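Local coordinates for protein farnesyl diphosphate synthase (Rhodobacter capsulatus, PDB 3M0G) that probably condenses isopentenyl diphosphate with allylic diphosphates such as farnesyl diphosphate, using magnesium, to build the isoprenoid precursors of carotenoids, at residues Arg6-Val10 and Ala46-Glu51; Ala61-Ala66 and Asp124-Gly128; Ala118-Cys122 and Leu136-Ala141; Pro200-Tyr204 and Ala266-Tyr270. All coordinates share one frame; numbering follows the deposited sequence.

Contact 1 (Arg6-Val10 and Ala46-Glu51)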
# COMPACT_ATOMS: atom_id res chain seq x y z
N ARG B 6 -29.21 9.82 3.48
CA ARG B 6 -28.07 9.27 4.21
C ARG B 6 -26.85 9.11 3.30
O ARG B 6 -25.72 9.40 3.70
CB ARG B 6 -28.45 7.93 4.87
CG ARG B 6 -27.42 7.40 5.87
CD ARG B 6 -27.26 8.34 7.06
NE ARG B 6 -25.97 8.16 7.73
CZ ARG B 6 -25.79 7.48 8.86
NH1 ARG B 6 -24.57 7.38 9.37
NH2 ARG B 6 -26.80 6.89 9.47
N LEU B 7 -27.10 8.68 2.07
CA LEU B 7 -26.06 8.52 1.07
C LEU B 7 -25.44 9.88 0.73
O LEU B 7 -24.22 10.00 0.60
CB LEU B 7 -26.65 7.87 -0.19
CG LEU B 7 -25.79 7.03 -1.13
CD1 LEU B 7 -24.62 6.33 -0.42
CD2 LEU B 7 -26.69 6.01 -1.86
N LYS B 8 -26.30 10.88 0.62
CA LYS B 8 -25.90 12.25 0.31
C LYS B 8 -25.10 12.88 1.45
O LYS B 8 -24.11 13.58 1.21
CB LYS B 8 -27.13 13.10 -0.01
CG LYS B 8 -27.02 13.95 -1.28
CD LYS B 8 -26.09 15.14 -1.12
CE LYS B 8 -25.93 15.88 -2.45
NZ LYS B 8 -24.77 16.81 -2.43
N GLU B 9 -25.54 12.63 2.69
CA GLU B 9 -24.83 13.10 3.89
C GLU B 9 -23.41 12.54 3.98
O GLU B 9 -22.46 13.27 4.29
CB GLU B 9 -25.61 12.77 5.17
CG GLU B 9 -26.85 13.64 5.40
CD GLU B 9 -27.73 13.16 6.55
OE1 GLU B 9 -28.96 12.99 6.33
OE2 GLU B 9 -27.21 12.95 7.68
N VAL B 10 -23.27 11.24 3.68
CA VAL B 10 -21.97 10.56 3.66
C VAL B 10 -21.07 11.10 2.55
O VAL B 10 -19.91 11.40 2.80
CB VAL B 10 -22.11 9.01 3.59
CG1 VAL B 10 -20.82 8.35 3.10
CG2 VAL B 10 -22.51 8.43 4.95
N ALA B 46 -17.30 3.91 1.68
CA ALA B 46 -17.29 4.85 2.79
C ALA B 46 -18.64 4.78 3.52
O ALA B 46 -18.70 4.86 4.74
CB ALA B 46 -17.03 6.23 2.28
N PHE B 47 -19.71 4.59 2.74
CA PHE B 47 -21.04 4.51 3.31
C PHE B 47 -21.18 3.24 4.16
O PHE B 47 -21.64 3.30 5.28
CB PHE B 47 -22.09 4.58 2.19
CG PHE B 47 -23.50 4.50 2.67
CD1 PHE B 47 -24.18 5.65 3.07
CD2 PHE B 47 -24.16 3.28 2.69
CE1 PHE B 47 -25.51 5.57 3.50
CE2 PHE B 47 -25.49 3.19 3.12
CZ PHE B 47 -26.16 4.34 3.52
N LEU B 48 -20.74 2.11 3.63
CA LEU B 48 -20.77 0.83 4.35
C LEU B 48 -19.94 0.78 5.64
O LEU B 48 -20.33 0.10 6.61
CB LEU B 48 -20.29 -0.30 3.42
CG LEU B 48 -21.22 -0.76 2.29
CD1 LEU B 48 -20.45 -1.79 1.47
CD2 LEU B 48 -22.47 -1.38 2.84
N ALA B 49 -18.84 1.52 5.66
CA ALA B 49 -17.99 1.62 6.83
C ALA B 49 -18.72 2.40 7.90
O ALA B 49 -18.85 1.95 9.04
CB ALA B 49 -16.67 2.32 6.48
N ILE B 50 -19.22 3.57 7.51
CA ILE B 50 -19.93 4.45 8.45
C ILE B 50 -21.23 3.83 8.96
O ILE B 50 -21.65 4.07 10.13
CB ILE B 50 -20.21 5.83 7.80
CG1 ILE B 50 -18.90 6.61 7.66
CG2 ILE B 50 -21.23 6.63 8.64
CD1 ILE B 50 -18.91 7.77 6.63
N GLU B 51 -21.91 3.10 8.07
CA GLU B 51 -23.18 2.52 8.40
C GLU B 51 -23.02 1.32 9.31
O GLU B 51 -23.81 1.09 10.20
CB GLU B 51 -23.96 2.17 7.14
CG GLU B 51 -24.35 3.39 6.29
CD GLU B 51 -24.99 4.51 7.08
OE1 GLU B 51 -26.15 4.35 7.54
OE2 GLU B 51 -24.33 5.56 7.24
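Arg6 and Glu51 supply the one charged link between two helices whose short segments cross at 103° with their axes 10.2 Å apart. The Glu51 carboxylate lies over one face of the guanidinium, with the two planes 86° apart. Arg6 NH1 and Glu51 OE2 are 2.8 Å apart, but the oxygen lies well out of the guanidinium plane and no N-H points at it. This salt bridge therefore rests on charge alone, the buried acid being met by a partly exposed arginine.

The rest is apolar. Phe47 CG, anti to the backbone N (chi1 180°), places the ring where both Leu7 and Arg6 can reach it. Leu7 CD1 lies over one ring face in a CH-pi contact, 4.0 Å from the Phe47 centroid, while Arg6 CG comes to the ring edge, 3.6 Å from Phe47 CE1. Val10 is a knob in the hole formed by Ala46, Phe47, Ile50 and Glu51. Its CG2 reaches tip to tip toward Ile50 CD1 at 4.0 Å.

The pair shows how helix 3-23 closes over helix 44-55 in the all-helical prenyl synthase fold. Helix 275-285 touches Leu7 through Tyr283 and Glu51 through Thr276, whereas helix 60-81 backs Ala46 and Ile50 through Ala67.

Contact 2 (Ala61-Ala66 and Asp124-Gly128); sequences AQAMPA and DPVLG. Unlike the reference sequence in segment 61-66: Ala61 (reference Glu).
Pro65 and Leu127 make the apolar centre of this contact, sliding past each other in opposite directions with Pro65 CB 3.7 Å from Leu127 CG. Leu127 leaves its backbone pointing away from helix 60-81, yet its branched end turns back, and CD2 settles 3.8 Å from Ala66 CB. Val126 crosses the proline at about a right angle, its CG1 3.8 Å from Pro65 CG, and Asp124 adds its CB beside the same pyrrolidine ring. The turn links helices 104-121 and 130-144, and Leu136 of the latter also lies on Leu127.

Hydrogen bonding across the gap is slight. Gln62 CG is anti to the backbone N (chi1 -180°) and the chain beyond is extended, which brings NE2 to Leu127 O for a weak bond, 3.5 Å long at 148°. Within the turn itself the bonds are firmer: Asp124 OD1 accepts from Val126 N at 2.9 Å, an Asx turn, with the donor on the anti side and 20° out of the carboxylate plane. Leu127 N and Gly128 N follow with backbone bonds to Asp124 O and Pro125 O.

The chemistry follows from a proline within a helix. Pro65 has no N-H to offer the preceding turn, the helix kinks, and Ala66 N bonds weakly to Ala63 O instead. Carbon fills in: Val126 CG1 lies 3.4 Å from Ala61 O, and Gln62 O is buried without a polar partner, close to Leu127 CD2. A self-braced turn thus packs on the kink near the start of helix 60-81 mainly by hydrophobic contact.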
# COMPACT_ATOMS: atom_id res chain seq x y z
N ALA B 61 -17.93 10.54 13.03
CA ALA B 61 -16.64 11.16 13.35
C ALA B 61 -15.58 10.14 13.82
O ALA B 61 -14.42 10.19 13.38
CB ALA B 61 -16.82 12.27 14.38
N GLN B 62 -15.97 9.22 14.70
CA GLN B 62 -15.06 8.13 15.08
C GLN B 62 -14.79 7.17 13.91
O GLN B 62 -13.67 6.66 13.78
CB GLN B 62 -15.58 7.37 16.30
CG GLN B 62 -14.68 6.22 16.75
CD GLN B 62 -15.18 5.51 17.98
OE1 GLN B 62 -15.96 6.05 18.77
NE2 GLN B 62 -14.73 4.28 18.16
N ALA B 63 -15.79 6.94 13.07
CA ALA B 63 -15.64 6.01 11.91
C ALA B 63 -14.96 6.61 10.68
O ALA B 63 -14.51 5.87 9.79
CB ALA B 63 -17.01 5.46 11.50
N MSE B 64 -14.88 7.94 10.62
CA MSE B 64 -14.45 8.62 9.39
C MSE B 64 -13.08 8.20 8.81
O MSE B 64 -12.97 7.98 7.58
CB MSE B 64 -14.53 10.14 9.55
CG MSE B 64 -14.09 10.89 8.30
SE MSE B 64 -15.33 10.57 6.84
CE MSE B 64 -16.86 11.44 7.61
N PRO B 65 -12.04 8.10 9.67
CA PRO B 65 -10.75 7.67 9.11
C PRO B 65 -10.83 6.31 8.41
O PRO B 65 -10.10 6.09 7.45
CB PRO B 65 -9.83 7.59 10.34
CG PRO B 65 -10.48 8.52 11.33
CD PRO B 65 -11.94 8.37 11.11
N ALA B 66 -11.70 5.43 8.87
CA ALA B 66 -11.88 4.13 8.21
C ALA B 66 -12.58 4.29 6.86
O ALA B 66 -12.21 3.63 5.88
CB ALA B 66 -12.64 3.16 9.11
N ASP B 124 -4.98 6.46 12.70
CA ASP B 124 -5.57 7.60 13.41
C ASP B 124 -6.23 7.16 14.71
O ASP B 124 -7.19 6.38 14.67
CB ASP B 124 -6.61 8.28 12.50
CG ASP B 124 -7.02 9.66 12.99
OD1 ASP B 124 -7.21 9.83 14.20
OD2 ASP B 124 -7.15 10.58 12.16
N PRO B 125 -5.74 7.69 15.86
CA PRO B 125 -6.25 7.28 17.17
C PRO B 125 -7.71 7.63 17.39
O PRO B 125 -8.35 7.03 18.25
CB PRO B 125 -5.36 8.06 18.16
CG PRO B 125 -4.78 9.17 17.36
CD PRO B 125 -4.62 8.64 15.99
N VAL B 126 -8.24 8.58 16.61
CA VAL B 126 -9.68 8.87 16.58
C VAL B 126 -10.50 7.59 16.38
O VAL B 126 -11.62 7.48 16.87
CB VAL B 126 -10.00 9.92 15.46
CG1 VAL B 126 -11.36 9.68 14.80
CG2 VAL B 126 -9.89 11.35 16.03
N LEU B 127 -9.93 6.63 15.65
CA LEU B 127 -10.57 5.34 15.39
C LEU B 127 -10.79 4.49 16.63
O LEU B 127 -11.67 3.64 16.63
CB LEU B 127 -9.73 4.52 14.39
CG LEU B 127 -9.74 4.96 12.93
CD1 LEU B 127 -8.56 4.33 12.20
CD2 LEU B 127 -11.06 4.58 12.27
N GLY B 128 -9.97 4.69 17.66
CA GLY B 128 -10.06 3.89 18.89
C GLY B 128 -8.80 3.14 19.30
O GLY B 128 -7.68 3.54 18.96

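Contact 3 (Ala118-Cys122 and Leu136-Ala141)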
# COMPACT_ATOMS: atom_id res chain seq x y z
N ALA B 118 -4.22 5.38 2.53
CA ALA B 118 -5.23 4.48 3.09
C ALA B 118 -4.77 3.81 4.40
O ALA B 118 -5.49 3.83 5.40
CB ALA B 118 -5.66 3.41 2.08
N PHE B 119 -3.59 3.22 4.37
CA PHE B 119 -2.98 2.58 5.56
C PHE B 119 -2.65 3.55 6.71
O PHE B 119 -2.79 3.19 7.90
CB PHE B 119 -1.79 1.68 5.16
CG PHE B 119 -2.23 0.36 4.57
CD1 PHE B 119 -2.80 -0.62 5.38
CD2 PHE B 119 -2.13 0.13 3.20
CE1 PHE B 119 -3.25 -1.83 4.84
CE2 PHE B 119 -2.57 -1.09 2.63
CZ PHE B 119 -3.10 -2.07 3.46
N GLU B 120 -2.26 4.77 6.35
CA GLU B 120 -1.87 5.77 7.34
C GLU B 120 -3.13 6.16 8.11
O GLU B 120 -3.13 6.26 9.33
CB GLU B 120 -1.28 7.00 6.65
CG GLU B 120 -0.85 8.12 7.61
CD GLU B 120 0.17 9.08 6.99
OE1 GLU B 120 -0.21 9.89 6.11
OE2 GLU B 120 1.35 9.04 7.40
N LEU B 121 -4.20 6.37 7.35
CA LEU B 121 -5.52 6.67 7.89
C LEU B 121 -6.01 5.67 8.92
O LEU B 121 -6.67 6.05 9.87
CB LEU B 121 -6.52 6.77 6.74
CG LEU B 121 -6.25 8.02 5.91
CD1 LEU B 121 -7.04 7.97 4.63
CD2 LEU B 121 -6.61 9.22 6.75
N CYS B 122 -5.74 4.39 8.70
CA CYS B 122 -6.06 3.31 9.66
C CYS B 122 -5.40 3.44 11.03
O CYS B 122 -5.76 2.72 11.97
CB CYS B 122 -5.71 1.95 9.04
SG CYS B 122 -6.85 1.46 7.69
N LEU B 136 -7.89 -3.41 11.97
CA LEU B 136 -8.33 -2.64 10.80
C LEU B 136 -7.30 -2.71 9.64
O LEU B 136 -7.69 -2.99 8.50
CB LEU B 136 -8.67 -1.19 11.19
CG LEU B 136 -9.49 -0.43 10.13
CD1 LEU B 136 -10.91 -0.96 10.11
CD2 LEU B 136 -9.45 1.07 10.39
N VAL B 137 -6.02 -2.49 9.95
CA VAL B 137 -4.91 -2.59 8.98
C VAL B 137 -4.81 -4.00 8.39
O VAL B 137 -4.67 -4.15 7.17
CB VAL B 137 -3.52 -2.18 9.62
CG1 VAL B 137 -2.33 -2.46 8.67
CG2 VAL B 137 -3.53 -0.72 10.04
N ALA B 138 -4.86 -5.03 9.25
CA ALA B 138 -4.79 -6.42 8.79
C ALA B 138 -5.93 -6.72 7.82
O ALA B 138 -5.73 -7.34 6.79
CB ALA B 138 -4.79 -7.41 9.97
N ALA B 139 -7.12 -6.24 8.15
CA ALA B 139 -8.31 -6.49 7.35
C ALA B 139 -8.24 -5.79 6.00
O ALA B 139 -8.65 -6.36 5.01
CB ALA B 139 -9.58 -6.09 8.12
N LEU B 140 -7.70 -4.57 5.98
CA LEU B 140 -7.53 -3.77 4.76
C LEU B 140 -6.51 -4.42 3.87
O LEU B 140 -6.70 -4.52 2.65
CB LEU B 140 -7.08 -2.33 5.09
CG LEU B 140 -6.94 -1.33 3.93
CD1 LEU B 140 -8.20 -1.24 3.06
CD2 LEU B 140 -6.47 0.06 4.37
N ALA B 141 -5.42 -4.88 4.48
CA ALA B 141 -4.36 -5.56 3.74
C ALA B 141 -4.81 -6.87 3.12
O ALA B 141 -4.46 -7.18 1.97
CB ALA B 141 -3.14 -5.76 4.62
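Phe119 lies against helix 130-144 with its ring, one face under Leu140 and one edge at the backbone. Its CG stands anti to the carbonyl carbon (chi1 -77°), which carries the ring across to the facing helix although the bond leaving the backbone is aimed neither at that helix nor away from it. Leu140 CD2 sits over the ring in a CH-pi contact, 3.9 Å from the Phe119 centroid and 17° off the normal. In the ring plane, Phe119 CE1 meets Val137 O at 3.6 Å and CZ meets Ala141 CA, while CD1 rests against Val137 CG1.

Cys122 fills the next position along. Its SG is held between two leucine methyls, 3.6 Å from Leu140 CD2 and 3.8 Å from Leu136 CD2, and its CB touches Val137 CG2 at 3.6 Å.

Leu140 joins the two. Its CG stands opposite the backbone N (chi1 -176°), which sends CD2 between the Phe119 ring and Cys122 SG, where it also faces Ala118 CB. Replacing Phe119 with an alanine would probably leave Leu140 CD2 without its aromatic floor and open a gap beside Val137 and Ala141.

The joint lies where helix 104-121 runs out and helix 130-144 returns beside it, at the dimer interface: the Phe119 ring stacks on Phe119 of the second subunit, and Val137 packs on Thr123 of that subunit. Within the chain, Phe185 of helix 168-194 backs Leu136 and Leu140, and helix 60-81 meets Ala118 through Ala72 and Cys122 through Ala69.

Contact 4 (Pro200-Tyr204 and Ala266-Tyr270); sequences PLTAY and ALAPY. Unlike the reference sequence in segment 200-204: Pro200 (reference Leu), Thr202 (reference Ala).
Tyr204 CG is anti to its N (chi1 167°), which sets the ring beside Leu267, whereas the leucine CG is anti to the carbonyl carbon (chi1 -62°), which turns its branches to the root of the phenol. Leu267 CD1 lies 3.4 Å from Tyr204 CD1 at an oblique approach, with CD2 beside Tyr204 CB. Leu267 CD2 also meets Leu201 CD2, 4.0 Å away, and lies near Pro200 O. With an alanine in place of Leu267, Tyr204 and Leu201 would probably lose their common apolar neighbour, and a gap would open between the helix and the turn.

Tyr270 reaches across at about a right angle to Pro200, with CE2 3.7 Å from Pro200 CB, and its OH comes 3.5 Å from Leu201 CD1. Ala266 packs close to the backbone, CB 3.4 Å from Tyr204 N, while Pro269 CG touches Pro200 CG.

The turn links helices 249-265 and 275-285. No hydrogen bond joins segments 200-204 and 266-270. Cohesion comes from shape and burial of carbon, and the polar end of Tyr204 is satisfied instead by Leu277 O of helix 275-285, which follows this turn.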
# COMPACT_ATOMS: atom_id res chain seq x y z
N PRO B 200 -21.89 -11.72 10.68
CA PRO B 200 -23.03 -11.21 9.93
C PRO B 200 -22.69 -10.18 8.87
O PRO B 200 -23.26 -10.21 7.80
CB PRO B 200 -23.91 -10.57 11.01
CG PRO B 200 -23.58 -11.28 12.26
CD PRO B 200 -22.13 -11.71 12.14
N LEU B 201 -21.79 -9.25 9.16
CA LEU B 201 -21.42 -8.26 8.17
C LEU B 201 -20.57 -8.88 7.05
O LEU B 201 -20.71 -8.48 5.89
CB LEU B 201 -20.72 -7.07 8.81
CG LEU B 201 -21.70 -6.15 9.56
CD1 LEU B 201 -20.96 -5.36 10.61
CD2 LEU B 201 -22.40 -5.24 8.56
N THR B 202 -19.76 -9.89 7.38
CA THR B 202 -19.01 -10.65 6.35
C THR B 202 -19.94 -11.40 5.38
O THR B 202 -19.70 -11.46 4.17
CB THR B 202 -17.99 -11.62 7.01
OG1 THR B 202 -17.12 -10.88 7.86
CG2 THR B 202 -17.15 -12.35 5.96
N ALA B 203 -21.02 -11.98 5.91
CA ALA B 203 -21.96 -12.75 5.11
C ALA B 203 -22.79 -11.82 4.21
O ALA B 203 -22.98 -12.10 3.03
CB ALA B 203 -22.87 -13.62 6.01
N TYR B 204 -23.30 -10.75 4.82
CA TYR B 204 -23.93 -9.62 4.14
C TYR B 204 -23.11 -9.16 2.94
O TYR B 204 -23.62 -9.04 1.82
CB TYR B 204 -24.12 -8.46 5.13
CG TYR B 204 -24.49 -7.11 4.52
CD1 TYR B 204 -25.80 -6.84 4.09
CD2 TYR B 204 -23.52 -6.11 4.37
CE1 TYR B 204 -26.12 -5.59 3.51
CE2 TYR B 204 -23.84 -4.87 3.80
CZ TYR B 204 -25.13 -4.61 3.38
OH TYR B 204 -25.44 -3.39 2.82
N ALA B 266 -28.59 -12.15 6.30
CA ALA B 266 -27.35 -12.15 7.10
C ALA B 266 -27.37 -11.16 8.27
O ALA B 266 -26.63 -11.34 9.26
CB ALA B 266 -26.14 -11.90 6.21
N LEU B 267 -28.23 -10.14 8.19
CA LEU B 267 -28.26 -9.07 9.19
C LEU B 267 -29.39 -9.19 10.22
O LEU B 267 -29.56 -8.33 11.10
CB LEU B 267 -28.25 -7.70 8.51
CG LEU B 267 -27.03 -7.34 7.64
CD1 LEU B 267 -27.23 -5.94 7.08
CD2 LEU B 267 -25.72 -7.41 8.38
N ALA B 268 -30.13 -10.29 10.14
CA ALA B 268 -31.15 -10.64 11.13
C ALA B 268 -30.73 -10.47 12.60
O ALA B 268 -31.54 -10.01 13.40
CB ALA B 268 -31.72 -12.05 10.87
N PRO B 269 -29.46 -10.81 12.96
CA PRO B 269 -29.02 -10.57 14.35
C PRO B 269 -29.28 -9.14 14.85
O PRO B 269 -29.70 -8.95 16.00
CB PRO B 269 -27.51 -10.83 14.29
CG PRO B 269 -27.34 -11.80 13.19
CD PRO B 269 -28.43 -11.53 12.19
N TYR B 270 -29.04 -8.15 13.98
CA TYR B 270 -29.15 -6.73 14.33
C TYR B 270 -30.58 -6.17 14.41
O TYR B 270 -30.77 -5.02 14.79
CB TYR B 270 -28.32 -5.88 13.36
CG TYR B 270 -26.86 -6.26 13.26
CD1 TYR B 270 -25.98 -6.00 14.32
CD2 TYR B 270 -26.35 -6.85 12.11
CE1 TYR B 270 -24.63 -6.34 14.22
CE2 TYR B 270 -25.00 -7.19 12.00
CZ TYR B 270 -24.15 -6.93 13.07
OH TYR B 270 -22.82 -7.25 12.96

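Contacts 2 and 3 form one continuous patch: their segments alternate along the chain, their centres are about 12 Å apart, and Leu127 CD1 lies 3.2 Å from Cys122 O and 3.8 Å from Leu136 CD2. Only contact 3 of the four reaches the second subunit. Contact 1 meets contact 4 through Leu48 CD2, 3.6 Å from Tyr204 OH, although their centres are about 18 Å apart; contacts 2 and 4, with centres about 23 Å apart, do not touch. Helix 60-81 ends at an aspartate-rich DDMPCMD sequence, which in this family binds the magnesium-diphosphate of the allylic substrate. Contact 2 grips the opposite end of that helix, remote from the probable site along the chain.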